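Local structure of Ycf54-like protein (Synechocystis sp. PCC 6803, 5M2P) at residues 10-13 / 14-18; 62-65 / 66-70; 77-80 / 81-84; 94-98 / 99-103. The protein is required for protochlorophyllide formation, probably as a component of the Mg-protoporphyrin IX monomethyl ester cyclase in chlorophyll biosynthesis. All coordinates share one frame; numbering follows the deposited sequence. Where two conformers were deposited one is given.

Interaction 1 of 4, residues 10-13 / 14-18; sequences ALAS and QKFLL
OG of S13 accepts the backbone N-H of F16, with OG and F16 N 2.9 Å apart and the bond bent to 154° at the hydrogen. One residue on, L17 N donates to the carbonyl O of S13 at 3.1 Å, in a straighter bond. A chi1 of 69° puts OG between the backbone N and the carbonyl carbon of S13, from where it faces the first turn; it also presses to 3.1 Å from F16 CB. This is a serine N-cap: S13 ends strand 5-13 and opens helix 14-18, and the two segments meet almost at right angles (93°). With an alanine here, F16 N would probably be left without its capping acceptor and the first turn held by backbone bonds alone. Beside the cap, CB of A12 meets the edge of the F16 ring, near its plane, 4.0 Å from F16 CD2, and lies 4.4 Å from L17 CB. Further out, L86 of helix 76-86 packs on both F16 and L17, while V69 and, from helix 21-36, F23 and E24 touch L17. Q14 turns away from the cap, and its NE2 donates to N68 O on strand 68-73.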
loop_
_atom_site.group_PDB
_atom_site.type_symbol
_atom_site.label_atom_id
_atom_site.label_comp_id
_atom_site.label_asym_id
_atom_site.label_seq_id
_atom_site.Cartn_x
_atom_site.Cartn_y
_atom_site.Cartn_z
ATOM N N ALA A 10 -1.485 -1.908 3.229
ATOM C CA ALA A 10 -2.828 -2.476 3.220
ATOM C C ALA A 10 -3.068 -2.986 1.793
ATOM O O ALA A 10 -3.036 -2.200 0.860
ATOM C CB ALA A 10 -3.859 -1.412 3.599
ATOM N N LEU A 11 -3.292 -4.285 1.657
ATOM C CA LEU A 11 -3.479 -4.931 0.362
ATOM C C LEU A 11 -4.939 -5.272 0.151
ATOM O O LEU A 11 -5.555 -5.891 1.003
ATOM C CB LEU A 11 -2.659 -6.207 0.337
ATOM C CG LEU A 11 -2.619 -6.920 -1.014
ATOM C CD1 LEU A 11 -1.671 -6.236 -1.961
ATOM C CD2 LEU A 11 -2.174 -8.343 -0.803
ATOM N N ALA A 12 -5.472 -4.854 -0.982
ATOM C CA ALA A 12 -6.843 -5.074 -1.366
ATOM C C ALA A 12 -6.876 -5.800 -2.718
ATOM O O ALA A 12 -5.892 -5.817 -3.452
ATOM C CB ALA A 12 -7.533 -3.729 -1.561
ATOM N N SER A 13 -8.048 -6.317 -3.075
ATOM C CA SER A 13 -8.288 -6.717 -4.454
ATOM C C SER A 13 -8.517 -5.454 -5.282
ATOM O O SER A 13 -8.996 -4.443 -4.800
ATOM C CB SER A 13 -9.493 -7.651 -4.561
ATOM O OG SER A 13 -10.698 -6.941 -4.286
ATOM N N GLN A 14 -8.191 -5.525 -6.576
ATOM C CA GLN A 14 -8.525 -4.435 -7.485
ATOM C C GLN A 14 -10.037 -4.206 -7.543
ATOM O O GLN A 14 -10.488 -3.086 -7.545
ATOM C CB GLN A 14 -7.902 -4.701 -8.858
ATOM C CG GLN A 14 -6.367 -4.618 -8.751
ATOM C CD GLN A 14 -5.669 -4.951 -10.044
ATOM O OE1 GLN A 14 -6.246 -4.804 -11.130
ATOM N NE2 GLN A 14 -4.440 -5.406 -9.930
ATOM N N LYS A 15 -10.796 -5.306 -7.558
ATOM C CA LYS A 15 -12.248 -5.262 -7.551
ATOM C C LYS A 15 -12.816 -4.463 -6.360
ATOM O O LYS A 15 -13.665 -3.582 -6.496
ATOM C CB LYS A 15 -12.756 -6.716 -7.534
ATOM C CG LYS A 15 -14.257 -6.931 -7.574
ATOM C CD LYS A 15 -14.588 -8.424 -7.479
ATOM C CE LYS A 15 -16.086 -8.700 -7.639
ATOM N NZ LYS A 15 -16.369 -10.117 -7.994
ATOM N N PHE A 16 -12.298 -4.752 -5.169
ATOM C CA PHE A 16 -12.752 -4.078 -3.964
ATOM C C PHE A 16 -12.423 -2.616 -3.977
ATOM O O PHE A 16 -13.270 -1.756 -3.677
ATOM C CB PHE A 16 -12.161 -4.759 -2.727
ATOM C CG PHE A 16 -12.391 -3.997 -1.443
ATOM C CD1 PHE A 16 -13.594 -4.052 -0.812
ATOM C CD2 PHE A 16 -11.405 -3.237 -0.878
ATOM C CE1 PHE A 16 -13.810 -3.369 0.354
ATOM C CE2 PHE A 16 -11.616 -2.561 0.311
ATOM C CZ PHE A 16 -12.834 -2.596 0.886
ATOM N N LEU A 17 -11.167 -2.297 -4.294
ATOM C CA LEU A 17 -10.784 -0.913 -4.219
ATOM C C LEU A 17 -11.575 -0.041 -5.238
ATOM O O LEU A 17 -11.844 1.131 -5.001
ATOM C CB LEU A 17 -9.283 -0.804 -4.377
ATOM C CG LEU A 17 -8.696 0.415 -3.740
ATOM C CD1 LEU A 17 -8.940 0.416 -2.248
ATOM C CD2 LEU A 17 -7.229 0.439 -4.064
ATOM N N LEU A 18 -12.006 -0.647 -6.348
ATOM C CA LEU A 18 -12.868 0.052 -7.311
ATOM C C LEU A 18 -14.281 0.378 -6.789
ATOM O O LEU A 18 -14.952 1.254 -7.300
ATOM C CB LEU A 18 -12.967 -0.762 -8.604
ATOM C CG LEU A 18 -11.724 -0.693 -9.477
ATOM C CD1 LEU A 18 -11.665 -1.903 -10.397
ATOM C CD2 LEU A 18 -11.725 0.618 -10.256
#

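Interaction 2 of 4, residues 62-65 / 66-70; sequences AKAP and EKNVA. With SO4 (sulfate ion), chain B.
The chain passes from helix 58-63 into strand 68-73 of the antiparallel sheet through a tight reverse turn at P65-E66-K67-N68, with the N68 side chain folded back onto P65. P65 CA and N68 CA are 5.6 Å apart, and the backbone angles of E66 and K67 fit a type VIII turn, a class in which the first carbonyl does not bond the fourth N-H. Here the side-chain amide does that work: N68 ND2 donates to P65 O at 2.9 Å, with 165° at the hydrogen. The oxygen lies in the plane of the amide, and ND2 approaches it nearly along the C=O axis (161°). A chi1 of 54° holds CG of N68 between its own backbone N and carbonyl carbon, turning the amide back over the bend, where ND2 also passes 4.2 Å from A64 CB. A leucine in its place would have no N-H to give, so P65 O would probably lose this partner and the P65-E66 peptide would be more able to turn. Outside the turn, the side chain of Q48, which follows strand 43-47 in the sequence, is bonded at both ends of its amide, OE1 accepting from N68 N and NE2 donating to E66 O. The P65-E66 peptide is gripped at its other end too: E66 N donates to O3 of a sulfate, probably from the crystallisation liquor, at 2.9 Å. Two such bonds on one peptide are likely to polarise it. The same anion sits against the proline ring, with its O4 3.4 Å from P65 CB.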
loop_
_atom_site.group_PDB
_atom_site.type_symbol
_atom_site.label_atom_id
_atom_site.label_comp_id
_atom_site.label_asym_id
_atom_site.label_seq_id
_atom_site.Cartn_x
_atom_site.Cartn_y
_atom_site.Cartn_z
ATOM N N ALA A 62 -0.113 -15.896 -0.025
ATOM C CA ALA A 62 -0.991 -17.066 0.012
ATOM C C ALA A 62 -2.455 -16.745 0.281
ATOM O O ALA A 62 -3.335 -17.523 -0.035
ATOM C CB ALA A 62 -0.497 -18.033 1.064
ATOM N N LYS A 63 -2.711 -15.617 0.924
ATOM C CA LYS A 63 -4.068 -15.148 1.203
ATOM C C LYS A 63 -4.610 -14.160 0.162
ATOM O O LYS A 63 -5.792 -13.838 0.224
ATOM C CB LYS A 63 -4.118 -14.491 2.588
ATOM C CG LYS A 63 -3.864 -15.441 3.745
ATOM C CD LYS A 63 -3.676 -14.774 5.097
ATOM C CE LYS A 63 -3.791 -15.785 6.215
ATOM N NZ LYS A 63 -3.468 -15.256 7.559
ATOM N N ALA A 64 -3.773 -13.660 -0.755
ATOM C CA ALA A 64 -4.076 -12.457 -1.531
ATOM C C ALA A 64 -5.002 -12.703 -2.705
ATOM O O ALA A 64 -4.909 -13.762 -3.345
ATOM C CB ALA A 64 -2.772 -11.854 -2.059
ATOM N N PRO A 65 -5.819 -11.686 -3.059
ATOM C CA PRO A 65 -6.542 -11.690 -4.349
ATOM C C PRO A 65 -5.596 -11.851 -5.548
ATOM O O PRO A 65 -4.431 -11.419 -5.489
ATOM C CB PRO A 65 -7.207 -10.311 -4.421
ATOM C CG PRO A 65 -7.171 -9.781 -3.043
ATOM C CD PRO A 65 -6.026 -10.431 -2.326
ATOM N N GLU A 66 -6.118 -12.401 -6.638
ATOM C CA GLU A 66 -5.330 -12.569 -7.868
ATOM C C GLU A 66 -4.885 -11.213 -8.437
ATOM O O GLU A 66 -3.725 -11.069 -8.889
ATOM C CB GLU A 66 -6.140 -13.373 -8.899
ATOM C CG GLU A 66 -5.448 -13.657 -10.220
ATOM C CD GLU A 66 -6.408 -14.322 -11.179
ATOM O OE1 GLU A 66 -7.179 -15.191 -10.715
ATOM O OE2 GLU A 66 -6.415 -13.956 -12.372
ATOM N N LYS A 67 -5.797 -10.253 -8.490
ATOM C CA LYS A 67 -5.515 -8.930 -9.013
ATOM C C LYS A 67 -5.594 -8.050 -7.782
ATOM O O LYS A 67 -6.673 -7.867 -7.203
ATOM C CB LYS A 67 -6.534 -8.518 -10.079
ATOM C CG LYS A 67 -6.481 -9.396 -11.323
ATOM C CD LYS A 67 -7.005 -8.682 -12.560
ATOM C CE LYS A 67 -8.495 -8.863 -12.763
ATOM N NZ LYS A 67 -8.916 -8.620 -14.183
ATOM N N ASN A 68 -4.429 -7.590 -7.346
ATOM C CA ASN A 68 -4.331 -6.886 -6.084
ATOM C C ASN A 68 -3.684 -5.522 -6.228
ATOM O O ASN A 68 -3.134 -5.175 -7.276
ATOM C CB ASN A 68 -3.659 -7.766 -5.037
ATOM C CG ASN A 68 -2.325 -8.295 -5.478
ATOM O OD1 ASN A 68 -1.381 -7.548 -5.682
ATOM N ND2 ASN A 68 -2.223 -9.612 -5.551
ATOM N N VAL A 69 -3.778 -4.751 -5.154
ATOM C CA VAL A 69 -3.363 -3.363 -5.148
ATOM C C VAL A 69 -3.104 -2.997 -3.692
ATOM O O VAL A 69 -3.888 -3.370 -2.820
ATOM C CB VAL A 69 -4.418 -2.423 -5.761
ATOM C CG1 VAL A 69 -5.799 -2.713 -5.233
ATOM C CG2 VAL A 69 -4.049 -0.946 -5.612
ATOM N N ALA A 70 -1.971 -2.346 -3.434
ATOM C CA ALA A 70 -1.630 -1.946 -2.076
ATOM C C ALA A 70 -1.644 -0.450 -1.894
ATOM O O ALA A 70 -1.198 0.317 -2.752
ATOM C CB ALA A 70 -0.244 -2.482 -1.703
HETATM S S SO4 B . -9.949 -13.257 -6.112
HETATM O O1 SO4 B . -11.105 -13.545 -6.997
HETATM O O2 SO4 B . -10.129 -13.977 -4.837
HETATM O O3 SO4 B . -8.681 -13.684 -6.756
HETATM O O4 SO4 B . -9.879 -11.810 -5.832
#

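Interaction 3 of 4, residues 77-80 / 81-84; sequences SFIV and WVKL
One face of the F78 ring carries CG2 of V82, a CH-pi contact 4.0 Å from the ring centroid and offset toward the rim, whereas the six-membered ring of W81 lies alongside. The two aromatic planes are tilted by only 27°, but they are slid so far apart that they barely overlap, with centroids 5.4 Å from each other. They touch mainly where F78 CE1 comes to 3.5 Å from W81 CE3. F78 O sits in the plane of the W81 ring, at its edge. Both residues have CG anti to the backbone N (chi1 178° for F78, 169° for W81), which sends the rings out side by side in the same direction. The contact runs within helix 76-86, whose successive i to i+4 bonds tie S77 to W81, F78 to V82, I79 to K83 and V80 to L84. F78 O is crowded as a result: V82 N donates to it at 2.9 Å in the carbonyl plane, and V82 CG2 presses to 3.3 Å from the same oxygen. Further round, V80 CG1 and L84 CD1 run side by side at 4.1 Å. Beyond these segments, K83 NZ pairs with E87 in a salt bridge. The aromatic side of the helix packs on helix 21-36, F78 against L27 and R30 and W81 against V26, while I79 rests on Y8 and I71 and V82 on A10 of the sheet.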
loop_
_atom_site.group_PDB
_atom_site.type_symbol
_atom_site.label_atom_id
_atom_site.label_comp_id
_atom_site.label_asym_id
_atom_site.label_seq_id
_atom_site.Cartn_x
_atom_site.Cartn_y
_atom_site.Cartn_z
ATOM N N SER A 77 0.760 5.308 11.093
ATOM C CA SER A 77 -0.557 5.721 11.532
ATOM C C SER A 77 -1.511 5.899 10.361
ATOM O O SER A 77 -2.708 5.682 10.515
ATOM C CB SER A 77 -0.468 6.969 12.379
ATOM O OG SER A 77 -0.014 8.083 11.665
ATOM N N PHE A 78 -0.996 6.230 9.182
ATOM C CA PHE A 78 -1.822 6.350 8.002
ATOM C C PHE A 78 -2.385 4.990 7.615
ATOM O O PHE A 78 -3.563 4.854 7.299
ATOM C CB PHE A 78 -1.041 6.993 6.851
ATOM C CG PHE A 78 -1.834 7.089 5.597
ATOM C CD1 PHE A 78 -2.970 7.877 5.546
ATOM C CD2 PHE A 78 -1.478 6.371 4.466
ATOM C CE1 PHE A 78 -3.724 7.962 4.405
ATOM C CE2 PHE A 78 -2.243 6.464 3.304
ATOM C CZ PHE A 78 -3.367 7.266 3.287
ATOM N N ILE A 79 -1.568 3.949 7.689
ATOM C CA ILE A 79 -2.049 2.610 7.347
ATOM C C ILE A 79 -3.019 2.069 8.387
ATOM O O ILE A 79 -3.934 1.360 8.044
ATOM C CB ILE A 79 -0.877 1.658 7.012
ATOM C CG1 ILE A 79 -0.082 2.191 5.811
ATOM C CG2 ILE A 79 -1.381 0.255 6.729
ATOM C CD1 ILE A 79 -0.861 2.267 4.529
ATOM N N VAL A 80 -2.857 2.444 9.653
ATOM C CA VAL A 80 -3.832 2.085 10.665
ATOM C C VAL A 80 -5.199 2.652 10.251
ATOM O O VAL A 80 -6.222 1.950 10.308
ATOM C CB VAL A 80 -3.414 2.632 12.057
ATOM C CG1 VAL A 80 -4.556 2.497 13.054
ATOM C CG2 VAL A 80 -2.180 1.894 12.538
ATOM N N TRP A 81 -5.214 3.909 9.829
ATOM C CA TRP A 81 -6.439 4.560 9.350
ATOM C C TRP A 81 -6.993 3.844 8.128
ATOM O O TRP A 81 -8.173 3.587 8.045
ATOM C CB TRP A 81 -6.222 6.044 9.038
ATOM C CG TRP A 81 -7.380 6.675 8.295
ATOM C CD1 TRP A 81 -8.551 7.094 8.826
ATOM C CD2 TRP A 81 -7.485 6.856 6.869
ATOM N NE1 TRP A 81 -9.384 7.533 7.829
ATOM C CE2 TRP A 81 -8.752 7.395 6.618
ATOM C CE3 TRP A 81 -6.624 6.601 5.785
ATOM C CZ2 TRP A 81 -9.189 7.692 5.340
ATOM C CZ3 TRP A 81 -7.051 6.907 4.524
ATOM C CH2 TRP A 81 -8.318 7.454 4.305
ATOM N N VAL A 82 -6.126 3.514 7.184
ATOM C CA VAL A 82 -6.601 2.841 5.972
ATOM C C VAL A 82 -7.307 1.537 6.335
ATOM O O VAL A 82 -8.370 1.212 5.778
ATOM C CB VAL A 82 -5.441 2.556 4.980
ATOM C CG1 VAL A 82 -5.896 1.652 3.853
ATOM C CG2 VAL A 82 -4.836 3.838 4.422
ATOM N N LYS A 83 -6.727 0.771 7.259
ATOM C CA LYS A 83 -7.359 -0.486 7.653
ATOM C C LYS A 83 -8.731 -0.249 8.278
ATOM O O LYS A 83 -9.674 -0.975 8.030
ATOM C CB LYS A 83 -6.427 -1.299 8.560
ATOM C CG LYS A 83 -7.089 -2.448 9.314
ATOM C CD LYS A 83 -7.764 -3.568 8.531
ATOM C CE LYS A 83 -8.478 -4.499 9.518
ATOM N NZ LYS A 83 -9.236 -5.621 8.880
ATOM N N LEU A 84 -8.835 0.738 9.163
ATOM C CA LEU A 84 -10.101 1.001 9.839
ATOM C C LEU A 84 -11.133 1.554 8.866
ATOM O O LEU A 84 -12.325 1.348 9.051
ATOM C CB LEU A 84 -9.859 1.981 10.976
ATOM C CG LEU A 84 -9.041 1.437 12.126
ATOM C CD1 LEU A 84 -8.704 2.613 13.007
ATOM C CD2 LEU A 84 -9.768 0.352 12.910
#

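Interaction 4 of 4, residues 94-98 / 99-103; sequences FEAPS and DAIPD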
loop_
_atom_site.group_PDB
_atom_site.type_symbol
_atom_site.label_atom_id
_atom_site.label_comp_id
_atom_site.label_asym_id
_atom_site.label_seq_id
_atom_site.Cartn_x
_atom_site.Cartn_y
_atom_site.Cartn_z
ATOM N N PHE A 94 7.234 -4.291 6.015
ATOM C CA PHE A 94 8.485 -4.848 5.514
ATOM C C PHE A 94 9.537 -3.757 5.480
ATOM O O PHE A 94 9.226 -2.578 5.432
ATOM C CB PHE A 94 8.320 -5.472 4.118
ATOM C CG PHE A 94 7.812 -4.531 3.073
ATOM C CD1 PHE A 94 8.668 -3.696 2.393
ATOM C CD2 PHE A 94 6.471 -4.491 2.743
ATOM C CE1 PHE A 94 8.207 -2.839 1.403
ATOM C CE2 PHE A 94 5.996 -3.642 1.751
ATOM C CZ PHE A 94 6.837 -2.801 1.084
ATOM N N GLU A 95 10.803 -4.144 5.516
ATOM C CA GLU A 95 11.905 -3.223 5.365
ATOM C C GLU A 95 12.364 -3.216 3.892
ATOM O O GLU A 95 12.402 -4.261 3.213
ATOM C CB GLU A 95 13.075 -3.625 6.269
ATOM C CG GLU A 95 12.696 -3.898 7.711
ATOM C CD GLU A 95 12.323 -2.656 8.457
ATOM O OE1 GLU A 95 13.145 -1.707 8.456
ATOM O OE2 GLU A 95 11.220 -2.643 9.067
ATOM N N ALA A 96 12.767 -2.055 3.396
ATOM C CA ALA A 96 13.274 -1.938 2.025
ATOM C C ALA A 96 14.122 -0.690 1.910
ATOM O O ALA A 96 13.942 0.244 2.699
ATOM C CB ALA A 96 12.135 -1.872 1.032
ATOM N N PRO A 97 15.029 -0.640 0.921
ATOM C CA PRO A 97 15.315 -1.693 -0.032
ATOM C C PRO A 97 16.062 -2.867 0.566
ATOM O O PRO A 97 16.877 -2.701 1.458
ATOM C CB PRO A 97 16.228 -1.002 -1.042
ATOM C CG PRO A 97 16.965 -0.007 -0.230
ATOM C CD PRO A 97 15.901 0.527 0.697
ATOM N N SER A 98 15.784 -4.039 0.031
ATOM C CA SER A 98 16.463 -5.275 0.376
ATOM C C SER A 98 16.653 -6.099 -0.921
ATOM O O SER A 98 16.134 -5.732 -1.989
ATOM C CB SER A 98 15.611 -6.056 1.376
ATOM O OG SER A 98 14.418 -6.499 0.726
ATOM N N ASP A 99 17.328 -7.237 -0.821
ATOM C CA ASP A 99 17.452 -8.119 -1.979
ATOM C C ASP A 99 16.089 -8.525 -2.499
ATOM O O ASP A 99 15.855 -8.524 -3.706
ATOM C CB ASP A 99 18.230 -9.404 -1.659
ATOM C CG ASP A 99 19.692 -9.208 -1.662
ATOM O OD1 ASP A 99 20.164 -8.051 -1.577
ATOM O OD2 ASP A 99 20.388 -10.241 -1.792
ATOM N N ALA A 100 15.192 -8.879 -1.570
ATOM C CA ALA A 100 13.884 -9.375 -1.921
ATOM C C ALA A 100 12.954 -8.259 -2.372
ATOM O O ALA A 100 12.028 -8.511 -3.149
ATOM C CB ALA A 100 13.262 -10.125 -0.757
ATOM N N ILE A 101 13.153 -7.046 -1.859
ATOM C CA ILE A 101 12.311 -5.875 -2.177
ATOM C C ILE A 101 13.223 -4.695 -2.542
ATOM O O ILE A 101 13.427 -3.776 -1.753
ATOM C CB ILE A 101 11.370 -5.498 -1.010
ATOM C CG1 ILE A 101 10.643 -6.746 -0.490
ATOM C CG2 ILE A 101 10.418 -4.413 -1.471
ATOM C CD1 ILE A 101 9.801 -6.526 0.732
ATOM N N PRO A 102 13.807 -4.741 -3.727
ATOM C CA PRO A 102 14.711 -3.682 -4.115
ATOM C C PRO A 102 13.985 -2.365 -4.367
ATOM O O PRO A 102 14.591 -1.315 -4.231
ATOM C CB PRO A 102 15.382 -4.224 -5.386
ATOM C CG PRO A 102 14.403 -5.227 -5.921
ATOM C CD PRO A 102 13.777 -5.844 -4.710
ATOM N N ASP A 103 12.700 -2.435 -4.726
ATOM C CA ASP A 103 11.893 -1.253 -4.984
ATOM C C ASP A 103 10.531 -1.474 -4.349
ATOM O O ASP A 103 9.711 -2.245 -4.863
ATOM C CB ASP A 103 11.722 -1.033 -6.484
ATOM C CG ASP A 103 10.914 0.207 -6.801
ATOM O OD1 ASP A 103 10.349 0.838 -5.871
ATOM O OD2 ASP A 103 10.839 0.541 -8.002
#
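I101 lays its CD1 methyl against the F94 ring, 3.5 Å from F94 CD1 and meeting the ring obliquely. Its other branch, CG2, is 4.0 Å from A96 CB, so one isoleucine closes over two residues of strand 90-96 whose side chains both point toward it. With chi1 at -48°, CG1 anti to the carbonyl carbon, CD1 reaches the F94 ring while CG2 sits between that ring and A96 CB. The F94 ring also meets that of F51, and A54 touches I101, which places the hydrophobic patch between the edge strand and a nearby loop. What brings I101 back is a turn at S98-D99-A100-I101 with type I backbone angles. S98 bonds both backbone polar atoms of I101: S98 N donates to I101 O at 3.0 Å, from well above the carbonyl plane, and I101 N donates to S98 OG at 2.9 Å. A second, weak bond runs from I101 N to S98 O at 3.3 Å. Ahead of the turn, a cis peptide precedes P97, whose CA makes a C-H...O contact with I101 O at 3.3 Å. S98 N and both backbone polar atoms of I101 thus find partners within the bend, while the side chain of I101 is buried. S98 O also lies 3.1 Å from P102 N, but a proline nitrogen has no hydrogen to give, so the next bond that would prolong a helical turn cannot form here.

In the fold
Interactions 1 and 2 are joined directly through neighbouring strands 5-13 and 68-73: A12 N lies 2.8 Å from V69 O and Q14 N 2.9 Å from K67 O, both probable hydrogen bonds, and S13 CB packs on P65 CG at 3.5 Å. The sulfate that interaction 2 holds sits at this junction, its O4 4.4 Å from S13 CB. Interaction 3 packs helix 76-86 onto strand 5-13, A10 CB meeting V82 CG1 at 3.7 Å. Interaction 4 stands apart on the edge strand, its centre about 23 Å from that of interaction 1, yet S13 and S98 alike use their hydroxyl to accept from the backbone N three residues on.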